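PDB 4BY6: general negative regulator of transcription subunit 2 from Saccharomyces cerevisiae, which serves as a core component of the CCR4-NOT complex, the major cytoplasmic mRNA deadenylase and apparently a general transcription factor in the nucleus, and is required for its integrity. Local coordinates for residues P92-I97 and Q101-L106; T111-F116 and R135-H140; L127-L132 and K144-K149; M153-S158 and L162-S167. All coordinates share one frame; numbering follows the deposited sequence.

Interaction 1: P92-I97 and Q101-L106; sequences PCFNSI and QQRVAL
The carbonyl oxygen of Cys-93 takes two N-H groups from one guanidinium. Arg-103 NH2 makes the stronger bond, 3.0 Å from Cys-93 O at an N-H...O angle of 147°, and approaches nearly in line with the C=O. Arg-103 NH1 adds a weak second bond to the same oxygen. The carbonyl thus sits at one edge of the guanidinium, a little out of its plane, with Pro-92 CB near the same rim. One flat side of the group belongs to Phe-94: the ring and the guanidinium stack at 16°, a cation-pi arrangement with centres 4.2 Å apart. Phe-94 CE1 lies over the middle of the guanidinium, 3.7 Å from Arg-103 CZ, whereas Arg-103 NH1 stands above the rim of the ring. A bend in the arginine chain at chi3 (-59°) turns the guanidinium flat against the ring. Asp-100 holds Arg-103 NH2 in a salt bridge and also accepts a hydrogen bond from the backbone N of Ser-96. Closer to the chain between the two segments, Gln-101 NE2 donates to Ile-97 O at 3.1 Å, with the oxygen in the plane of the amide. The short helix 101-104 is in this way tied back to the loop that leads into it, in a region where Phe-94 also meets the chain of another protein. An alanine here takes away the guanidinium, and would probably leave Cys-93 O short of both donors, Asp-100 without this ionic partner and the Phe-94 ring without its stacked cover. Carbonyl, carboxylate and aromatic face together probably stabilise the positive charge and fix the rotation of the guanidinium.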
# COMPACT_ATOMS: atom_id res chain seq x y z
N PRO E 92 25.02 3.46 -24.57
CA PRO E 92 25.70 2.37 -25.28
C PRO E 92 24.70 1.34 -25.79
O PRO E 92 23.58 1.22 -25.26
CB PRO E 92 26.60 1.74 -24.21
CG PRO E 92 26.61 2.66 -23.08
CD PRO E 92 25.35 3.46 -23.13
N CYS E 93 25.13 0.60 -26.80
CA CYS E 93 24.33 -0.47 -27.36
C CYS E 93 25.28 -1.62 -27.74
O CYS E 93 26.48 -1.46 -27.72
CB CYS E 93 23.54 0.04 -28.57
SG CYS E 93 24.56 0.83 -29.77
N PHE E 94 24.74 -2.79 -28.07
CA PHE E 94 25.57 -3.89 -28.53
C PHE E 94 24.95 -4.45 -29.79
O PHE E 94 24.20 -5.43 -29.73
CB PHE E 94 25.69 -4.98 -27.47
CG PHE E 94 26.46 -4.58 -26.26
CD1 PHE E 94 27.83 -4.77 -26.20
CD2 PHE E 94 25.82 -4.07 -25.15
CE1 PHE E 94 28.54 -4.41 -25.07
CE2 PHE E 94 26.53 -3.70 -24.01
CZ PHE E 94 27.89 -3.88 -23.98
N ASN E 95 25.24 -3.83 -30.93
CA ASN E 95 24.56 -4.22 -32.16
C ASN E 95 25.46 -4.93 -33.13
O ASN E 95 25.02 -5.26 -34.23
CB ASN E 95 23.94 -3.00 -32.84
CG ASN E 95 22.86 -2.35 -32.01
OD1 ASN E 95 22.17 -3.00 -31.23
ND2 ASN E 95 22.70 -1.04 -32.18
N SER E 96 26.71 -5.17 -32.76
CA SER E 96 27.67 -5.74 -33.73
C SER E 96 28.38 -7.00 -33.28
O SER E 96 29.24 -6.95 -32.41
CB SER E 96 28.73 -4.71 -34.11
OG SER E 96 29.67 -5.31 -34.96
N ILE E 97 28.03 -8.12 -33.90
CA ILE E 97 28.70 -9.38 -33.62
C ILE E 97 30.21 -9.24 -33.84
O ILE E 97 31.01 -9.71 -33.06
CB ILE E 97 28.15 -10.54 -34.51
CG1 ILE E 97 26.67 -10.81 -34.23
CG2 ILE E 97 28.96 -11.80 -34.33
CD1 ILE E 97 26.44 -11.56 -32.95
N GLN E 101 32.89 -7.77 -29.53
CA GLN E 101 33.48 -8.86 -28.75
C GLN E 101 34.49 -8.28 -27.78
O GLN E 101 34.58 -8.75 -26.64
CB GLN E 101 34.14 -9.90 -29.65
CG GLN E 101 33.23 -10.37 -30.76
CD GLN E 101 33.58 -11.74 -31.31
OE1 GLN E 101 34.43 -12.45 -30.77
NE2 GLN E 101 32.94 -12.10 -32.43
N GLN E 102 35.21 -7.24 -28.20
CA GLN E 102 36.27 -6.64 -27.39
C GLN E 102 35.71 -6.04 -26.11
O GLN E 102 36.30 -6.18 -25.04
CB GLN E 102 37.02 -5.59 -28.21
CG GLN E 102 37.86 -6.18 -29.35
CD GLN E 102 37.01 -6.62 -30.55
OE1 GLN E 102 35.78 -6.49 -30.54
NE2 GLN E 102 37.67 -7.14 -31.58
N ARG E 103 34.55 -5.40 -26.19
CA ARG E 103 33.88 -4.93 -24.98
C ARG E 103 33.37 -6.08 -24.08
O ARG E 103 33.56 -6.04 -22.85
CB ARG E 103 32.72 -4.03 -25.34
CG ARG E 103 33.08 -2.60 -25.31
CD ARG E 103 31.86 -1.77 -25.45
NE ARG E 103 31.16 -2.04 -26.69
CZ ARG E 103 29.95 -1.60 -26.95
NH1 ARG E 103 29.31 -0.86 -26.05
NH2 ARG E 103 29.38 -1.89 -28.11
N VAL E 104 32.76 -7.09 -24.69
CA VAL E 104 32.16 -8.17 -23.91
C VAL E 104 33.24 -8.97 -23.17
O VAL E 104 33.07 -9.40 -22.02
CB VAL E 104 31.31 -9.08 -24.80
CG1 VAL E 104 30.77 -10.25 -24.01
CG2 VAL E 104 30.16 -8.30 -25.36
N ALA E 105 34.39 -9.12 -23.79
CA ALA E 105 35.52 -9.79 -23.17
C ALA E 105 35.97 -9.17 -21.84
O ALA E 105 36.65 -9.83 -21.06
CB ALA E 105 36.71 -9.80 -24.13
N LEU E 106 35.61 -7.91 -21.59
CA LEU E 106 36.09 -7.23 -20.39
C LEU E 106 35.25 -7.58 -19.18
O LEU E 106 35.62 -7.27 -18.06
CB LEU E 106 36.10 -5.72 -20.58
CG LEU E 106 37.06 -5.20 -21.63
CD1 LEU E 106 36.79 -3.75 -21.84
CD2 LEU E 106 38.42 -5.41 -21.14

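Interaction 2: T111-F116 and R135-H140; sequences TLFFLF and RNWRYH
Two edge-to-face aromatic pairs, flanked by a leucine methyl on the face of an arginine, pack helix 109-118 against the chain running from the end of helix 123-134 into strand 138-140, in a largely buried contact. Phe-113 meets Trp-137 in a T-shape, planes at 90° and centroids 4.9 Å apart. Phe-113 CZ points at the middle of the indole six-membered ring, 3.7 Å from Trp-137 CE2. One helical turn on, Phe-116 turns its edge to the face of Tyr-139 in an offset version of the same arrangement, with Phe-116 CZ 3.5 Å from Tyr-139 CE1 and the planes at 66°. Asn-136, with positive phi, is the C-prime residue of a Schellman motif, which ends helix 123-134 and sends the chain into the sheet. A leucine in place of Trp-137 would probably leave Phe-113 CZ without an aromatic face to point at and open a gap beside helix 109-118. Leu-112 CD1 lies over one face of the Arg-135 guanidinium, 3.5 Å from Arg-135 NH1. The arginine reaches it on a chain extended from CG to NE, and its polar rim is held by salt bridges to Glu-131 and Asp-109.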
# COMPACT_ATOMS: atom_id res chain seq x y z
N THR E 111 28.61 -11.23 -15.02
CA THR E 111 28.01 -10.20 -15.87
C THR E 111 27.49 -10.76 -17.20
O THR E 111 26.39 -10.41 -17.64
CB THR E 111 28.99 -9.05 -16.10
OG1 THR E 111 29.17 -8.38 -14.85
CG2 THR E 111 28.46 -8.04 -17.12
N LEU E 112 28.26 -11.68 -17.80
CA LEU E 112 27.84 -12.36 -19.03
C LEU E 112 26.57 -13.21 -18.79
O LEU E 112 25.64 -13.22 -19.63
CB LEU E 112 28.96 -13.26 -19.55
CG LEU E 112 30.35 -12.67 -19.79
CD1 LEU E 112 31.31 -13.81 -20.12
CD2 LEU E 112 30.31 -11.66 -20.90
N PHE E 113 26.52 -13.91 -17.65
CA PHE E 113 25.33 -14.67 -17.31
C PHE E 113 24.11 -13.75 -17.24
O PHE E 113 23.04 -14.06 -17.78
CB PHE E 113 25.51 -15.38 -15.97
CG PHE E 113 26.47 -16.52 -16.01
CD1 PHE E 113 26.62 -17.29 -17.15
CD2 PHE E 113 27.23 -16.84 -14.88
CE1 PHE E 113 27.49 -18.36 -17.17
CE2 PHE E 113 28.12 -17.90 -14.89
CZ PHE E 113 28.26 -18.66 -16.03
N PHE E 114 24.27 -12.62 -16.55
CA PHE E 114 23.22 -11.62 -16.42
C PHE E 114 22.68 -11.19 -17.79
O PHE E 114 21.46 -11.23 -18.04
CB PHE E 114 23.76 -10.41 -15.68
CG PHE E 114 22.75 -9.34 -15.48
CD1 PHE E 114 22.01 -9.29 -14.30
CD2 PHE E 114 22.55 -8.37 -16.45
CE1 PHE E 114 21.06 -8.30 -14.10
CE2 PHE E 114 21.60 -7.35 -16.26
CZ PHE E 114 20.86 -7.32 -15.08
N LEU E 115 23.58 -10.76 -18.66
CA LEU E 115 23.19 -10.38 -20.01
C LEU E 115 22.50 -11.52 -20.77
O LEU E 115 21.44 -11.32 -21.37
CB LEU E 115 24.41 -9.91 -20.78
CG LEU E 115 24.91 -8.56 -20.32
CD1 LEU E 115 26.27 -8.29 -20.96
CD2 LEU E 115 23.87 -7.48 -20.70
N PHE E 116 23.10 -12.71 -20.74
CA PHE E 116 22.58 -13.88 -21.44
C PHE E 116 21.14 -14.23 -21.00
O PHE E 116 20.32 -14.68 -21.79
CB PHE E 116 23.50 -15.08 -21.22
CG PHE E 116 22.96 -16.38 -21.73
CD1 PHE E 116 23.18 -16.78 -23.04
CD2 PHE E 116 22.23 -17.23 -20.89
CE1 PHE E 116 22.69 -17.99 -23.52
CE2 PHE E 116 21.74 -18.45 -21.36
CZ PHE E 116 21.97 -18.83 -22.67
N ARG E 135 35.49 -19.35 -22.42
CA ARG E 135 36.01 -19.53 -21.06
C ARG E 135 35.71 -20.92 -20.52
O ARG E 135 35.74 -21.15 -19.29
CB ARG E 135 35.42 -18.49 -20.14
CG ARG E 135 35.74 -17.11 -20.60
CD ARG E 135 35.04 -16.08 -19.76
NE ARG E 135 35.26 -14.76 -20.34
CZ ARG E 135 34.97 -13.62 -19.74
NH1 ARG E 135 34.44 -13.64 -18.52
NH2 ARG E 135 35.20 -12.47 -20.36
N ASN E 136 35.40 -21.83 -21.43
CA ASN E 136 35.17 -23.24 -21.11
C ASN E 136 33.90 -23.49 -20.24
O ASN E 136 33.86 -24.44 -19.46
CB ASN E 136 36.41 -23.83 -20.45
CG ASN E 136 36.45 -25.32 -20.57
OD1 ASN E 136 35.95 -25.88 -21.55
ND2 ASN E 136 37.01 -26.00 -19.56
N TRP E 137 32.89 -22.64 -20.39
CA TRP E 137 31.56 -22.94 -19.88
C TRP E 137 30.79 -23.66 -20.97
O TRP E 137 30.95 -23.35 -22.15
CB TRP E 137 30.81 -21.66 -19.48
CG TRP E 137 31.27 -21.08 -18.22
CD1 TRP E 137 32.27 -20.16 -18.06
CD2 TRP E 137 30.75 -21.34 -16.91
NE1 TRP E 137 32.42 -19.85 -16.73
CE2 TRP E 137 31.49 -20.56 -16.00
CE3 TRP E 137 29.74 -22.17 -16.42
CZ2 TRP E 137 31.25 -20.57 -14.63
CZ3 TRP E 137 29.50 -22.19 -15.06
CH2 TRP E 137 30.25 -21.39 -14.17
N ARG E 138 29.96 -24.61 -20.60
CA ARG E 138 29.09 -25.25 -21.56
C ARG E 138 27.63 -25.01 -21.15
O ARG E 138 27.30 -24.97 -19.96
CB ARG E 138 29.40 -26.74 -21.65
CG ARG E 138 30.63 -27.08 -22.48
CD ARG E 138 31.59 -27.97 -21.65
NE ARG E 138 31.58 -29.41 -21.94
CZ ARG E 138 32.20 -30.32 -21.19
NH1 ARG E 138 32.86 -29.94 -20.09
NH2 ARG E 138 32.17 -31.62 -21.51
N TYR E 139 26.76 -24.83 -22.14
CA TYR E 139 25.35 -24.53 -21.88
C TYR E 139 24.44 -25.77 -21.97
O TYR E 139 24.37 -26.42 -23.01
CB TYR E 139 24.86 -23.45 -22.85
CG TYR E 139 23.40 -23.13 -22.70
CD1 TYR E 139 22.95 -22.41 -21.60
CD2 TYR E 139 22.48 -23.54 -23.64
CE1 TYR E 139 21.62 -22.11 -21.44
CE2 TYR E 139 21.14 -23.24 -23.49
CZ TYR E 139 20.72 -22.53 -22.39
OH TYR E 139 19.38 -22.22 -22.26
N HIS E 140 23.76 -26.09 -20.88
CA HIS E 140 22.83 -27.22 -20.87
C HIS E 140 21.48 -26.84 -21.45
O HIS E 140 20.81 -25.94 -20.94
CB HIS E 140 22.65 -27.75 -19.45
CG HIS E 140 22.03 -29.11 -19.38
ND1 HIS E 140 20.67 -29.30 -19.27
CD2 HIS E 140 22.58 -30.34 -19.43
CE1 HIS E 140 20.41 -30.59 -19.23
NE2 HIS E 140 21.55 -31.25 -19.33

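Interaction 3: L127-L132 and K144-K149; sequences LTYLEL and KAWLTK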
# COMPACT_ATOMS: atom_id res chain seq x y z
N LEU E 127 26.75 -12.95 -28.12
CA LEU E 127 28.13 -12.64 -27.81
C LEU E 127 28.52 -13.21 -26.43
O LEU E 127 29.61 -13.76 -26.26
CB LEU E 127 28.35 -11.12 -27.88
CG LEU E 127 28.36 -10.49 -29.28
CD1 LEU E 127 28.83 -9.06 -29.18
CD2 LEU E 127 29.23 -11.24 -30.29
N THR E 128 27.62 -13.12 -25.46
CA THR E 128 27.90 -13.70 -24.16
C THR E 128 27.94 -15.24 -24.23
O THR E 128 28.69 -15.88 -23.52
CB THR E 128 26.87 -13.26 -23.10
OG1 THR E 128 25.54 -13.45 -23.61
CG2 THR E 128 27.08 -11.80 -22.77
N TYR E 129 27.12 -15.83 -25.08
CA TYR E 129 27.23 -17.26 -25.29
C TYR E 129 28.62 -17.61 -25.83
O TYR E 129 29.27 -18.54 -25.34
CB TYR E 129 26.15 -17.75 -26.27
CG TYR E 129 26.44 -19.14 -26.78
CD1 TYR E 129 26.11 -20.25 -26.03
CD2 TYR E 129 27.10 -19.34 -28.00
CE1 TYR E 129 26.38 -21.53 -26.49
CE2 TYR E 129 27.37 -20.62 -28.46
CZ TYR E 129 27.01 -21.71 -27.70
OH TYR E 129 27.28 -22.99 -28.13
N LEU E 130 29.08 -16.88 -26.83
CA LEU E 130 30.38 -17.20 -27.43
C LEU E 130 31.54 -17.00 -26.45
O LEU E 130 32.48 -17.80 -26.42
CB LEU E 130 30.62 -16.36 -28.68
CG LEU E 130 29.63 -16.63 -29.80
CD1 LEU E 130 29.77 -15.57 -30.85
CD2 LEU E 130 29.85 -18.00 -30.38
N GLU E 131 31.45 -15.94 -25.66
CA GLU E 131 32.48 -15.61 -24.68
C GLU E 131 32.50 -16.63 -23.53
O GLU E 131 33.57 -17.06 -23.06
CB GLU E 131 32.26 -14.21 -24.15
CG GLU E 131 33.23 -13.79 -23.09
CD GLU E 131 34.64 -13.60 -23.61
OE1 GLU E 131 34.82 -13.37 -24.83
OE2 GLU E 131 35.57 -13.68 -22.78
N LEU E 132 31.33 -17.02 -23.06
CA LEU E 132 31.26 -18.04 -22.04
C LEU E 132 31.80 -19.35 -22.57
O LEU E 132 32.52 -20.09 -21.87
CB LEU E 132 29.83 -18.19 -21.54
CG LEU E 132 29.50 -17.06 -20.57
CD1 LEU E 132 28.00 -17.05 -20.29
CD2 LEU E 132 30.33 -17.28 -19.29
N LYS E 144 18.63 -25.24 -19.20
CA LYS E 144 18.90 -23.83 -19.49
C LYS E 144 19.78 -23.25 -18.40
O LYS E 144 19.45 -22.26 -17.74
CB LYS E 144 17.60 -23.06 -19.66
CG LYS E 144 16.64 -23.86 -20.56
CD LYS E 144 15.82 -23.01 -21.50
CE LYS E 144 15.30 -23.86 -22.65
NZ LYS E 144 14.76 -23.05 -23.79
N ALA E 145 20.90 -23.91 -18.20
CA ALA E 145 21.83 -23.53 -17.17
C ALA E 145 23.24 -23.79 -17.65
O ALA E 145 23.47 -24.78 -18.35
CB ALA E 145 21.54 -24.29 -15.93
N TRP E 146 24.18 -22.92 -17.28
CA TRP E 146 25.58 -23.12 -17.65
C TRP E 146 26.36 -23.93 -16.60
O TRP E 146 26.18 -23.74 -15.38
CB TRP E 146 26.29 -21.78 -17.85
CG TRP E 146 25.83 -20.95 -19.00
CD1 TRP E 146 24.78 -20.08 -19.02
CD2 TRP E 146 26.44 -20.85 -20.28
NE1 TRP E 146 24.68 -19.47 -20.25
CE2 TRP E 146 25.70 -19.93 -21.04
CE3 TRP E 146 27.54 -21.48 -20.87
CZ2 TRP E 146 26.02 -19.61 -22.34
CZ3 TRP E 146 27.86 -21.16 -22.16
CH2 TRP E 146 27.11 -20.23 -22.89
N LEU E 147 27.24 -24.80 -17.07
CA LEU E 147 28.08 -25.59 -16.19
C LEU E 147 29.49 -25.56 -16.68
O LEU E 147 29.72 -25.38 -17.87
CB LEU E 147 27.59 -27.03 -16.11
CG LEU E 147 27.42 -27.71 -17.46
CD1 LEU E 147 28.67 -28.37 -17.92
CD2 LEU E 147 26.38 -28.75 -17.28
N THR E 148 30.45 -25.78 -15.79
CA THR E 148 31.82 -25.95 -16.25
C THR E 148 32.53 -26.95 -15.38
O THR E 148 32.14 -27.15 -14.24
CB THR E 148 32.62 -24.61 -16.30
OG1 THR E 148 33.99 -24.90 -16.61
CG2 THR E 148 32.57 -23.89 -14.97
N LYS E 149 33.54 -27.60 -15.93
CA LYS E 149 34.27 -28.64 -15.22
C LYS E 149 34.85 -28.16 -13.89
O LYS E 149 35.35 -27.05 -13.78
CB LYS E 149 35.39 -29.19 -16.12
CG LYS E 149 36.41 -30.05 -15.43
CD LYS E 149 37.43 -30.63 -16.43
CE LYS E 149 38.59 -31.33 -15.69
NZ LYS E 149 39.46 -32.16 -16.57
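The indole of Trp-146 presents one face to Leu-132 and a corner of its benzo rim to Tyr-129, two residues nearly a turn apart on helix 123-134. Over the face, Leu-132 CB makes a CH-pi contact, 3.9 Å from the centroid of the six-membered ring and 23° off its normal; its nearest atom there is Trp-146 CZ3. Leu-132 CD1 continues across the same face and sits toward the rim, 3.8 Å from Trp-146 CE2 and as close to Trp-146 CZ2. The leucine therefore lies along the indole rather than touching it at a single point. Tyr-129 meets the tryptophan differently. The two rings come rim to rim, planes at 46°, neither lying over the other, and Tyr-129 CD1 is the atom closest to Trp-146 CH2. With CG anti to the carbonyl carbon (chi1 -66°), the tryptophan reaches from strand 145-149 to the helix. This is helix-on-sheet packing: strand 145-149 lies between strands 138-140 and 163-172 in the antiparallel sheet of the NOT2/NOT3/NOT5 C-terminal domain, and Trp-146 spans the interface. Where this strand begins, Lys-144 and Ala-145 both face His-140 in a G1 beta bulge. Other aromatic groups surround the indole: Phe-116 meets it edge-to-face, and the rings of Phe-113 and Tyr-139 meet it at intermediate angles. Tyr-129 also meets an aromatic side chain of another protein's chain and has a bound glycerol about 4 Å from its side chain.

Interaction 4: M153-S158 and L162-S167; sequences MEPIVS and LSERGS
Ile-156 and Arg-165 form an antiparallel hydrogen-bonded pair: Ile-156 N donates to Arg-165 O, and Arg-165 N to Ile-156 O, both at 2.9 Å and both nearly straight. Ser-158 N adds a third backbone bond, to Ser-163 O at 2.8 Å. Beside it the two serine hydroxyls meet, Ser-158 OG 2.7 Å from Ser-163 OG, in a hydrogen bond that either could donate. Val-157 and Glu-164 form the non-hydrogen-bonded pair, where Val-157 CG2 lies 4.1 Å from Glu-164 CB. On that side of the hairpin Pro-155 CB packs against the carboxylate end of Glu-164. At the far end Met-153, bent at chi3 (76°), brings its CE to 3.7 Å from Gly-166 CA; a CB at this glycine would instead crowd Pro-155 CB. Further out, Glu-164 is fixed by the hydroxyls of Tyr-187 and Tyr-168, and Ser-167 OG by Gln-180 and Asp-150. The two-residue strand 156-157 is thereby joined as a beta hairpin to the long strand 163-172, whose residues also pair with strand 177-186. With two tyrosine hydroxyls bound to it, the buried carboxylate of Glu-164 is probably stabilised and its extended chain restrained.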
# COMPACT_ATOMS: atom_id res chain seq x y z
N MET E 153 38.71 -32.80 -10.39
CA MET E 153 38.45 -34.20 -10.76
C MET E 153 38.28 -34.37 -12.28
O MET E 153 37.74 -33.50 -12.98
CB MET E 153 37.22 -34.75 -10.01
CG MET E 153 37.20 -36.28 -9.86
SD MET E 153 35.60 -36.95 -9.37
CE MET E 153 34.66 -36.84 -10.90
N GLU E 154 38.71 -35.53 -12.77
CA GLU E 154 38.71 -35.84 -14.20
C GLU E 154 37.47 -36.62 -14.55
O GLU E 154 37.10 -37.56 -13.82
CB GLU E 154 39.97 -36.64 -14.59
CG GLU E 154 41.32 -35.97 -14.27
CD GLU E 154 41.48 -34.60 -14.95
OE1 GLU E 154 41.05 -34.45 -16.12
OE2 GLU E 154 41.99 -33.66 -14.29
N PRO E 155 36.79 -36.24 -15.64
CA PRO E 155 35.57 -36.97 -16.01
C PRO E 155 35.90 -38.39 -16.40
O PRO E 155 37.02 -38.68 -16.80
CB PRO E 155 35.05 -36.18 -17.22
CG PRO E 155 36.26 -35.62 -17.84
CD PRO E 155 37.16 -35.25 -16.66
N ILE E 156 34.93 -39.28 -16.25
CA ILE E 156 35.07 -40.63 -16.80
C ILE E 156 33.90 -40.86 -17.78
O ILE E 156 32.72 -40.83 -17.42
CB ILE E 156 35.14 -41.68 -15.66
CG1 ILE E 156 34.87 -43.09 -16.18
CG2 ILE E 156 34.19 -41.34 -14.54
CD1 ILE E 156 35.99 -43.70 -16.97
N VAL E 157 34.27 -41.00 -19.05
CA VAL E 157 33.31 -41.16 -20.12
C VAL E 157 32.66 -42.53 -20.05
O VAL E 157 33.33 -43.54 -19.77
CB VAL E 157 33.97 -40.94 -21.49
CG1 VAL E 157 32.98 -41.22 -22.63
CG2 VAL E 157 34.52 -39.50 -21.59
N SER E 158 31.35 -42.55 -20.29
CA SER E 158 30.58 -43.79 -20.25
C SER E 158 30.93 -44.71 -21.41
O SER E 158 31.43 -44.27 -22.43
CB SER E 158 29.10 -43.45 -20.25
OG SER E 158 28.81 -42.56 -19.18
N LEU E 162 28.21 -41.66 -24.94
CA LEU E 162 27.17 -40.64 -25.09
C LEU E 162 27.08 -39.72 -23.86
O LEU E 162 26.39 -38.69 -23.87
CB LEU E 162 25.82 -41.31 -25.34
CG LEU E 162 25.80 -42.24 -26.55
CD1 LEU E 162 24.42 -42.87 -26.65
CD2 LEU E 162 26.17 -41.48 -27.82
N SER E 163 27.84 -40.07 -22.83
CA SER E 163 27.83 -39.31 -21.60
C SER E 163 29.15 -39.41 -20.86
O SER E 163 29.98 -40.28 -21.16
CB SER E 163 26.69 -39.79 -20.69
OG SER E 163 26.84 -41.16 -20.41
N GLU E 164 29.35 -38.53 -19.89
CA GLU E 164 30.50 -38.63 -19.01
C GLU E 164 30.04 -38.35 -17.61
O GLU E 164 29.07 -37.61 -17.40
CB GLU E 164 31.61 -37.65 -19.41
CG GLU E 164 31.21 -36.20 -19.33
CD GLU E 164 32.31 -35.25 -19.77
OE1 GLU E 164 33.05 -35.61 -20.71
OE2 GLU E 164 32.40 -34.13 -19.21
N ARG E 165 30.72 -38.95 -16.64
CA ARG E 165 30.38 -38.70 -15.26
C ARG E 165 31.50 -37.89 -14.65
O ARG E 165 32.67 -38.27 -14.75
CB ARG E 165 30.15 -40.01 -14.52
CG ARG E 165 29.45 -39.83 -13.23
CD ARG E 165 29.53 -41.06 -12.38
NE ARG E 165 29.50 -40.67 -10.98
CZ ARG E 165 29.56 -41.53 -9.97
NH1 ARG E 165 29.65 -42.83 -10.21
NH2 ARG E 165 29.54 -41.07 -8.73
N GLY E 166 31.16 -36.77 -14.04
CA GLY E 166 32.20 -35.89 -13.52
C GLY E 166 31.72 -34.85 -12.54
O GLY E 166 30.54 -34.78 -12.22
N SER E 167 32.64 -34.02 -12.09
CA SER E 167 32.32 -32.95 -11.16
C SER E 167 32.23 -31.61 -11.89
O SER E 167 33.10 -31.27 -12.68
CB SER E 167 33.35 -32.88 -10.05
OG SER E 167 33.02 -31.83 -9.16

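From the N-terminal side, interaction 1 closes a short loop between 92-97 and helix 101-104. Its residues touch the next two contacts: Ala-105 O lies near Arg-135 of interaction 2, and Ile-97 and Val-104 pack on Leu-127 of interaction 3. Interaction 2 encloses helix 123-134 and crosses interaction 3, which closes over the end of that helix and strand 138-140; with centres about 3 Å apart, they bring helices 109-118 and 123-134 onto neighbouring strands 138-140 and 145-149. Interaction 4 follows in series, a hairpin closing over the three residues between its segments, its centre about 34 Å from that of interaction 1. A Lys-149 to Glu-154 salt bridge joins interactions 3 and 4.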